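Local coordinates for thrombospondin related anonymous protein (Plasmodium falciparum, PDB 4F1J) that probably mediates cell adhesion by the malaria parasite, this chain being the magnesium-binding von Willebrand factor A domain of a longer membrane protein, at residues 90-95 with 120-125; 131-136 with 157-162; 145-150 with 189-194. All coordinates share one frame; numbering follows the deposited sequence. Where two conformers were deposited one is given.

Contact 1: residues 90-95 with 120-125. With MG (magnesium ion), chain C; MG (magnesium ion), chain H.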
loop_
_atom_site.group_PDB
_atom_site.type_symbol
_atom_site.label_atom_id
_atom_site.label_comp_id
_atom_site.label_asym_id
_atom_site.label_seq_id
_atom_site.Cartn_x
_atom_site.Cartn_y
_atom_site.Cartn_z
ATOM N N GLY A 90 -0.483 -14.897 10.327
ATOM C CA GLY A 90 0.680 -14.275 10.931
ATOM C C GLY A 90 0.436 -12.878 11.454
ATOM O O GLY A 90 -0.701 -12.425 11.516
ATOM N N ARG A 91 1.525 -12.215 11.822
ATOM C CA ARG A 91 1.468 -10.953 12.569
ATOM C C ARG A 91 1.513 -9.745 11.635
ATOM O O ARG A 91 1.001 -9.848 10.542
ATOM C CB ARG A 91 2.538 -10.935 13.681
ATOM C CG ARG A 91 3.957 -11.164 13.251
ATOM C CD ARG A 91 4.891 -11.233 14.478
ATOM N NE ARG A 91 6.300 -11.255 14.105
ATOM C CZ ARG A 91 7.020 -10.178 13.747
ATOM N NH1 ARG A 91 6.490 -8.954 13.683
ATOM N NH2 ARG A 91 8.301 -10.319 13.450
ATOM N N THR A 92 2.051 -8.609 12.074
ATOM C CA THR A 92 1.962 -7.360 11.286
ATOM C C THR A 92 3.314 -6.648 11.242
ATOM O O THR A 92 3.502 -5.604 11.891
ATOM C CB THR A 92 0.874 -6.434 11.869
ATOM O OG1 THR A 92 -0.330 -7.197 12.102
ATOM C CG2 THR A 92 0.586 -5.242 10.953
ATOM N N ASN A 93 4.225 -7.212 10.452
ATOM C CA ASN A 93 5.587 -6.704 10.361
ATOM C C ASN A 93 5.640 -5.620 9.279
ATOM O O ASN A 93 6.272 -5.794 8.232
ATOM C CB ASN A 93 6.535 -7.846 10.045
ATOM C CG ASN A 93 8.005 -7.506 10.279
ATOM O OD1 ASN A 93 8.401 -6.354 10.440
ATOM N ND2 ASN A 93 8.818 -8.532 10.257
ATOM N N LEU A 94 4.991 -4.496 9.563
ATOM C CA LEU A 94 5.009 -3.343 8.657
ATOM C C LEU A 94 6.424 -2.826 8.459
ATOM O O LEU A 94 6.787 -2.405 7.354
ATOM C CB LEU A 94 4.134 -2.203 9.185
ATOM C CG LEU A 94 4.105 -0.935 8.307
ATOM C CD1 LEU A 94 3.603 -1.264 6.931
ATOM C CD2 LEU A 94 3.273 0.173 8.969
ATOM N N SER A 95 7.233 -2.840 9.510
ATOM C CA SER A 95 8.576 -2.275 9.397
ATOM C C SER A 95 9.429 -3.038 8.370
ATOM O O SER A 95 10.167 -2.409 7.621
ATOM C CB SER A 95 9.246 -2.161 10.776
ATOM O OG SER A 95 9.460 -3.445 11.353
ATOM N N ILE A 120 -0.269 1.588 1.859
ATOM C CA ILE A 120 -0.418 0.481 2.804
ATOM C C ILE A 120 -1.916 0.135 2.930
ATOM O O ILE A 120 -2.730 1.011 3.202
ATOM C CB ILE A 120 0.143 0.860 4.194
ATOM C CG1 ILE A 120 1.665 0.999 4.169
ATOM C CG2 ILE A 120 -0.278 -0.189 5.213
ATOM C CD1 ILE A 120 2.237 2.019 5.209
ATOM N N LEU A 121 -2.266 -1.137 2.751
ATOM C CA LEU A 121 -3.589 -1.662 3.096
ATOM C C LEU A 121 -3.420 -2.481 4.384
ATOM O O LEU A 121 -2.631 -3.416 4.420
ATOM C CB LEU A 121 -4.147 -2.534 1.974
ATOM C CG LEU A 121 -4.170 -1.977 0.546
ATOM C CD1 LEU A 121 -4.832 -3.013 -0.390
ATOM C CD2 LEU A 121 -4.824 -0.618 0.497
ATOM N N THR A 122 -4.086 -2.083 5.473
ATOM C CA THR A 122 -3.842 -2.778 6.751
ATOM C C THR A 122 -5.098 -2.897 7.580
ATOM O O THR A 122 -5.949 -2.040 7.533
ATOM C CB THR A 122 -2.717 -2.076 7.559
ATOM O OG1 THR A 122 -2.286 -2.905 8.668
ATOM C CG2 THR A 122 -3.145 -0.682 8.031
ATOM N N ASP A 123 -5.176 -3.958 8.379
ATOM C CA ASP A 123 -6.294 -4.129 9.325
ATOM C C ASP A 123 -5.826 -4.119 10.786
ATOM O O ASP A 123 -6.564 -4.554 11.677
ATOM C CB ASP A 123 -7.033 -5.429 9.026
ATOM C CG ASP A 123 -6.428 -6.644 9.702
ATOM O OD1 ASP A 123 -5.172 -6.715 9.892
ATOM O OD2 ASP A 123 -7.221 -7.565 9.981
ATOM N N GLY A 124 -4.606 -3.652 11.019
ATOM C CA GLY A 124 -4.025 -3.698 12.359
ATOM C C GLY A 124 -3.014 -2.610 12.630
ATOM O O GLY A 124 -2.837 -1.668 11.851
ATOM N N ILE A 125 -2.374 -2.761 13.787
ATOM C CA ILE A 125 -1.308 -1.904 14.240
ATOM C C ILE A 125 0.031 -2.647 14.041
ATOM O O ILE A 125 0.116 -3.859 14.304
ATOM C CB ILE A 125 -1.520 -1.563 15.732
ATOM C CG1 ILE A 125 -2.845 -0.797 15.924
ATOM C CG2 ILE A 125 -0.376 -0.715 16.243
ATOM C CD1 ILE A 125 -3.436 -0.979 17.288
HETATM MG MG MG C . -4.122 -7.747 11.328
HETATM MG MG MG H . 11.425 -3.959 12.056
HETATM O O HOH W 1 -2.573 -6.330 10.918
HETATM O O HOH W 2 10.638 -5.929 11.682
HETATM O O HOH W 3 -5.114 -6.794 12.822
HETATM O O HOH W 4 -3.157 -8.659 12.795
HETATM O O HOH W 5 12.189 -3.825 10.202
#
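Thr92 and Ile125 meet at the metal ion-dependent adhesion site (MIDAS) of this von Willebrand factor A domain, where loops at one end of the central sheet gather round a magnesium ion. Asp123 binds that ion directly through OD1, at 2.1 Å; Ser17, Ser19 and three waters complete its coordination. Thr92 joins at one remove: its OG1 lies 3.9 Å from the magnesium but only 2.7 Å from water 1, a ligand to which it is hydrogen-bonded. The threonine is thus a second-shell group in this state. Its chi1 of -47° puts OG1 on the metal side and CG2 over the opposing loop, with Thr92 CG2 3.7 Å from Ile125 O. Thr92 CB is 3.6 Å from the same oxygen.

The next layer steadies the backbone that carries the aspartate. Asp15 OD2 accepts a hydrogen bond from Asp123 N and is also bonded to Thr122 OG1, and the same threonine oxygen accepts a weak bond from Gly124 N.

Beyond the polar layer the loop from Thr92 enters helix 94-106, whose Ser95 OG binds a second magnesium. One residue earlier, Leu94 reaches inward to meet strand 115-122, tip to tip, with Leu94 CD1 4.0 Å from Ile120 CD1.

Contact 2: residues 131-136 with 157-162. With MG (magnesium ion), chain H.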
loop_
_atom_site.group_PDB
_atom_site.type_symbol
_atom_site.label_atom_id
_atom_site.label_comp_id
_atom_site.label_asym_id
_atom_site.label_seq_id
_atom_site.Cartn_x
_atom_site.Cartn_y
_atom_site.Cartn_z
ATOM N N ASP A 131 9.849 0.885 15.150
ATOM C CA ASP A 131 10.594 0.592 13.941
ATOM C C ASP A 131 9.831 0.992 12.683
ATOM O O ASP A 131 10.437 1.341 11.679
ATOM C CB ASP A 131 10.985 -0.875 13.850
ATOM C CG ASP A 131 12.196 -1.076 12.976
ATOM O OD1 ASP A 131 13.133 -0.242 13.083
ATOM O OD2 ASP A 131 12.209 -2.037 12.181
ATOM N N SER A 132 8.505 0.946 12.737
ATOM C CA SER A 132 7.693 1.358 11.589
ATOM C C SER A 132 7.846 2.870 11.358
ATOM O O SER A 132 8.023 3.351 10.215
ATOM C CB SER A 132 6.218 0.996 11.805
ATOM O OG SER A 132 6.029 -0.408 11.707
ATOM N N LEU A 133 7.794 3.624 12.452
ATOM C CA LEU A 133 8.022 5.072 12.369
ATOM C C LEU A 133 9.442 5.450 11.986
ATOM O O LEU A 133 9.625 6.442 11.272
ATOM C CB LEU A 133 7.594 5.770 13.668
ATOM C CG LEU A 133 6.088 5.879 13.892
ATOM C CD1 LEU A 133 5.790 6.414 15.300
ATOM C CD2 LEU A 133 5.361 6.732 12.842
ATOM N N LYS A 134 10.442 4.693 12.434
ATOM C CA LYS A 134 11.829 4.899 12.055
ATOM C C LYS A 134 12.057 4.671 10.548
ATOM O O LYS A 134 12.629 5.521 9.854
ATOM C CB LYS A 134 12.703 3.956 12.844
ATOM C CG LYS A 134 14.150 4.032 12.552
ATOM C CD LYS A 134 14.938 3.455 13.707
ATOM C CE LYS A 134 16.283 2.975 13.253
ATOM N NZ LYS A 134 17.072 2.486 14.402
ATOM N N GLU A 135 11.600 3.525 10.050
ATOM C CA GLU A 135 11.567 3.298 8.595
ATOM C C GLU A 135 10.817 4.397 7.844
ATOM O O GLU A 135 11.316 4.878 6.810
ATOM C CB GLU A 135 10.983 1.914 8.240
ATOM C CG GLU A 135 11.904 0.757 8.545
ATOM C CD GLU A 135 13.214 0.787 7.762
ATOM O OE1 GLU A 135 13.235 1.243 6.587
ATOM O OE2 GLU A 135 14.230 0.340 8.334
ATOM N N SER A 136 9.637 4.799 8.315
ATOM C CA SER A 136 8.843 5.786 7.601
ATOM C C SER A 136 9.588 7.127 7.503
ATOM O O SER A 136 9.523 7.798 6.474
ATOM C CB SER A 136 7.453 5.951 8.224
ATOM O OG SER A 136 7.464 6.642 9.471
ATOM N N VAL A 157 -6.392 4.689 14.406
ATOM C CA VAL A 157 -6.476 5.852 13.526
ATOM C C VAL A 157 -5.355 6.870 13.773
ATOM O O VAL A 157 -4.749 7.378 12.823
ATOM C CB VAL A 157 -7.860 6.508 13.639
ATOM C CG1 VAL A 157 -7.911 7.827 12.884
ATOM C CG2 VAL A 157 -8.925 5.543 13.169
ATOM N N ALA A 158 -5.082 7.176 15.045
ATOM C CA ALA A 158 -4.022 8.117 15.405
ATOM C C ALA A 158 -2.692 7.672 14.799
ATOM O O ALA A 158 -1.985 8.464 14.161
ATOM C CB ALA A 158 -3.906 8.214 16.934
ATOM N N PHE A 159 -2.361 6.395 14.966
ATOM C CA PHE A 159 -1.093 5.931 14.438
ATOM C C PHE A 159 -1.050 6.000 12.916
ATOM O O PHE A 159 -0.036 6.373 12.347
ATOM C CB PHE A 159 -0.753 4.508 14.856
ATOM C CG PHE A 159 0.424 3.980 14.131
ATOM C CD1 PHE A 159 1.704 4.331 14.540
ATOM C CD2 PHE A 159 0.269 3.250 12.945
ATOM C CE1 PHE A 159 2.800 3.888 13.846
ATOM C CE2 PHE A 159 1.352 2.823 12.264
ATOM C CZ PHE A 159 2.635 3.149 12.709
ATOM N N ASN A 160 -2.133 5.604 12.251
ATOM C CA ASN A 160 -2.145 5.676 10.791
ATOM C C ASN A 160 -1.953 7.117 10.302
ATOM O O ASN A 160 -1.221 7.373 9.353
ATOM C CB ASN A 160 -3.450 5.124 10.245
ATOM C CG ASN A 160 -3.618 3.629 10.483
ATOM O OD1 ASN A 160 -2.662 2.888 10.710
ATOM N ND2 ASN A 160 -4.862 3.193 10.452
ATOM N N ARG A 161 -2.634 8.060 10.953
ATOM C CA ARG A 161 -2.521 9.468 10.616
ATOM C C ARG A 161 -1.113 10.002 10.859
ATOM O O ARG A 161 -0.586 10.694 9.992
ATOM C CB ARG A 161 -3.599 10.266 11.351
ATOM C CG ARG A 161 -5.002 10.034 10.754
ATOM C CD ARG A 161 -6.098 10.726 11.559
ATOM N NE ARG A 161 -5.927 12.169 11.494
ATOM C CZ ARG A 161 -6.626 13.003 10.718
ATOM N NH1 ARG A 161 -7.639 12.592 9.968
ATOM N NH2 ARG A 161 -6.326 14.283 10.737
ATOM N N PHE A 162 -0.502 9.633 11.993
ATOM C CA PHE A 162 0.885 10.017 12.320
ATOM C C PHE A 162 1.820 9.490 11.197
ATOM O O PHE A 162 2.667 10.227 10.654
ATOM C CB PHE A 162 1.377 9.403 13.658
ATOM C CG PHE A 162 0.912 10.084 14.933
ATOM C CD1 PHE A 162 1.114 11.444 15.156
ATOM C CD2 PHE A 162 0.402 9.303 15.995
ATOM C CE1 PHE A 162 0.739 12.038 16.368
ATOM C CE2 PHE A 162 0.023 9.886 17.218
ATOM C CZ PHE A 162 0.195 11.251 17.402
HETATM MG MG MG H . 11.425 -3.959 12.056
HETATM O O HOH W 2 10.638 -5.929 11.682
HETATM O O HOH W 5 12.189 -3.825 10.202
HETATM O O HOH W 6 13.285 -4.718 12.624
HETATM O O HOH W 7 10.546 -4.142 13.852
#
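Phe159 packs against Leu133 and Ser132, joining two helices that lie on the same face of the Rossmann-like sheet of the von Willebrand factor A fold. Helix 129-141 belongs to the beta-alpha-beta crossover between strands 115-122 and 145-151, and helix 157-163 follows the second of these strands.

The short helix starts at Val157, which leans on strand 176-179, and Ala158 gives its carbonyl to Phe162 N in the regular helical pattern. Phe159 then carries the contact. With CG anti to the backbone N (chi1 171°), its ring reaches across to the neighbouring helix; the phenyl and the leucine branch of Leu133 pass alongside one another, each heading for the other's helix. Phe159 CE1 sits 3.8 Å from Leu133 CG and 4.0 Å from Leu133 CD2, and Leu133 CD1 is 4.2 Å from the same ring carbon, so the leucine meets it with its branch point and both methyls. Phe159 CZ comes within 4.3 Å of Ser132 CB, and Pro126 also touches the ring. Asn160 turns to the sheet, hydrogen-bonding Tyr176 through ND2. Phe162 has the CA nearest to that of Leu133, 8.7 Å away, yet its ring turns off elsewhere.

On the longer helix, Asp131 binds a magnesium ion through OD2, and Ser132 OG is hydrogen-bonded to Ser128 O. One turn along, Ser136 OG donates to Leu133 O at 2.8 Å, tilted 32° from the carbonyl plane.

Contact 3: residues 145-150 with 189-194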
loop_
_atom_site.group_PDB
_atom_site.type_symbol
_atom_site.label_atom_id
_atom_site.label_comp_id
_atom_site.label_asym_id
_atom_site.label_seq_id
_atom_site.Cartn_x
_atom_site.Cartn_y
_atom_site.Cartn_z
ATOM N N LYS A 145 6.291 9.686 -0.146
ATOM C CA LYS A 145 5.022 9.941 0.484
ATOM C C LYS A 145 4.391 8.590 0.854
ATOM O O LYS A 145 4.545 7.620 0.118
ATOM C CB LYS A 145 4.097 10.742 -0.432
ATOM C CG LYS A 145 4.490 12.208 -0.486
ATOM C CD LYS A 145 3.447 13.106 -1.116
ATOM C CE LYS A 145 3.867 14.584 -0.972
ATOM N NZ LYS A 145 3.241 15.518 -1.970
ATOM N N ILE A 146 3.678 8.571 1.970
ATOM C CA ILE A 146 3.069 7.342 2.488
ATOM C C ILE A 146 1.581 7.560 2.681
ATOM O O ILE A 146 1.172 8.553 3.271
ATOM C CB ILE A 146 3.713 6.918 3.829
ATOM C CG1 ILE A 146 5.253 6.739 3.670
ATOM C CG2 ILE A 146 3.018 5.625 4.369
ATOM C CD1 ILE A 146 6.006 6.447 5.005
ATOM N N ALA A 147 0.772 6.640 2.153
ATOM C CA ALA A 147 -0.681 6.653 2.326
ATOM C C ALA A 147 -1.108 5.367 3.007
ATOM O O ALA A 147 -0.483 4.340 2.806
ATOM C CB ALA A 147 -1.391 6.815 0.972
ATOM N N VAL A 148 -2.178 5.431 3.793
ATOM C CA VAL A 148 -2.692 4.266 4.494
ATOM C C VAL A 148 -4.207 4.141 4.338
ATOM O O VAL A 148 -4.969 5.090 4.559
ATOM C CB VAL A 148 -2.365 4.292 6.007
ATOM C CG1 VAL A 148 -3.040 3.115 6.725
ATOM C CG2 VAL A 148 -0.835 4.253 6.257
ATOM N N PHE A 149 -4.636 2.936 4.003
ATOM C CA PHE A 149 -6.059 2.581 3.923
ATOM C C PHE A 149 -6.292 1.548 5.023
ATOM O O PHE A 149 -5.844 0.404 4.914
ATOM C CB PHE A 149 -6.366 2.008 2.537
ATOM C CG PHE A 149 -7.838 1.738 2.271
ATOM C CD1 PHE A 149 -8.402 0.516 2.619
ATOM C CD2 PHE A 149 -8.636 2.686 1.635
ATOM C CE1 PHE A 149 -9.733 0.234 2.351
ATOM C CE2 PHE A 149 -9.983 2.414 1.375
ATOM C CZ PHE A 149 -10.523 1.197 1.717
ATOM N N GLY A 150 -6.989 1.963 6.078
ATOM C CA GLY A 150 -7.244 1.113 7.237
ATOM C C GLY A 150 -8.566 0.398 7.128
ATOM O O GLY A 150 -9.544 0.955 6.634
ATOM N N GLY A 189 -11.737 4.069 -4.357
ATOM C CA GLY A 189 -11.667 5.047 -5.458
ATOM C C GLY A 189 -11.423 6.474 -4.997
ATOM O O GLY A 189 -10.433 7.088 -5.393
ATOM N N PRO A 190 -12.322 7.025 -4.148
ATOM C CA PRO A 190 -12.108 8.345 -3.565
ATOM C C PRO A 190 -10.759 8.484 -2.843
ATOM O O PRO A 190 -10.100 9.516 -2.943
ATOM C CB PRO A 190 -13.274 8.467 -2.589
ATOM C CG PRO A 190 -14.359 7.653 -3.226
ATOM C CD PRO A 190 -13.634 6.465 -3.754
ATOM N N PHE A 191 -10.345 7.433 -2.141
ATOM C CA PHE A 191 -9.037 7.435 -1.479
ATOM C C PHE A 191 -7.895 7.612 -2.493
ATOM O O PHE A 191 -7.044 8.491 -2.330
ATOM C CB PHE A 191 -8.874 6.157 -0.639
ATOM C CG PHE A 191 -7.469 5.927 -0.113
ATOM C CD1 PHE A 191 -6.944 6.699 0.932
ATOM C CD2 PHE A 191 -6.693 4.916 -0.632
ATOM C CE1 PHE A 191 -5.653 6.464 1.418
ATOM C CE2 PHE A 191 -5.400 4.683 -0.141
ATOM C CZ PHE A 191 -4.901 5.454 0.890
ATOM N N MET A 192 -7.862 6.780 -3.526
ATOM C CA MET A 192 -6.765 6.827 -4.487
ATOM C C MET A 192 -6.779 8.156 -5.267
ATOM O O MET A 192 -5.726 8.717 -5.595
ATOM C CB MET A 192 -6.843 5.647 -5.454
ATOM C CG MET A 192 -6.492 4.318 -4.863
ATOM S SD MET A 192 -4.949 4.268 -3.896
ATOM C CE MET A 192 -3.744 4.422 -5.206
ATOM N N LYS A 193 -7.973 8.675 -5.528
ATOM C CA LYS A 193 -8.080 9.998 -6.153
ATOM C C LYS A 193 -7.424 11.068 -5.297
ATOM O O LYS A 193 -6.595 11.846 -5.804
ATOM C CB LYS A 193 -9.532 10.363 -6.447
ATOM C CG LYS A 193 -9.649 11.633 -7.285
ATOM C CD LYS A 193 -11.096 11.998 -7.535
ATOM C CE LYS A 193 -11.209 13.166 -8.505
ATOM N NZ LYS A 193 -12.623 13.235 -9.027
ATOM N N ALA A 194 -7.727 11.060 -4.002
ATOM C CA ALA A 194 -7.180 12.024 -3.034
ATOM C C ALA A 194 -5.675 11.875 -2.887
ATOM O O ALA A 194 -4.944 12.855 -2.869
ATOM C CB ALA A 194 -7.838 11.853 -1.696
#
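Phe149 and Phe191 form a T-shaped aromatic pair between the sheet and the helix that covers it. The edge of Phe149 is turned to the face of Phe191, with ring centroids 5.4 Å apart and planes inclined at 63°. The two rings come closest at Phe149 CD2 and Phe191 CD2, 3.7 Å apart; the Phe149 atom lies above the Phe191 plane but offset toward its rim. Phe149 adds a second hold through its first side-chain carbon: CB stands over the same aromatic system, 4.3 Å from the Phe191 centroid, in a CH-pi contact. Both rings have CG anti to the backbone N, and for Phe191 this torsion (chi1 169°) extends the ring from the helix toward the strand.

The far end of the Phe191 ring is met by other parts of the strand. Ala147 CB approaches Phe191 CZ obliquely, at 3.8 Å, and Val148 O lies 3.5 Å from Phe191 CE1, also obliquely. Because side chains alternate along a strand, Ala147 and Phe149 point to this helix, whereas Val148 points away and meets the ring through its backbone carbonyl group.

Strand 145-150 and helix segment 189-194 run nearly antiparallel, at 169°, their axes 10.2 Å apart, as in the three-layer alpha/beta/alpha sandwich of the von Willebrand factor A fold. Helix 184-200 extends the same packing at both ends, with Val184, Val187 and Ile188 on Phe149 and Val195 on Ala147. Ala177 of strand 176-179 also touches Phe191.

No hydrogen bond crosses between the two segments. Cohesion across them probably rests largely on dispersion and close fit, helped by an aromatic edge and an aliphatic C-H directed at a pi face, so little directional polar bonding fixes segment 189-194 to segment 145-150.

Overall arrangement
All three contacts are largely buried, but their chemistry changes with position. Contacts 1 and 2 share the metal-bearing end of the domain: Ser95 from one and Asp131 from the other bind the same magnesium, and Ser132 packs on Leu94 and Ser95. Contact 1 is the most polar, combining metal, water and loop groups with a small apolar base. Contact 2 joins helix to helix. Ile125 of contact 1 is exposed and Leu133 of contact 2 partly so, whereas every touching residue of contact 3 is buried. Contact 3, closest to the centre of the chain, is aromatic and lies on the other face of the sheet. Backbone bonds from Ile120 to Ala147 and Phe149, on neighbouring strands, tie it to contact 1.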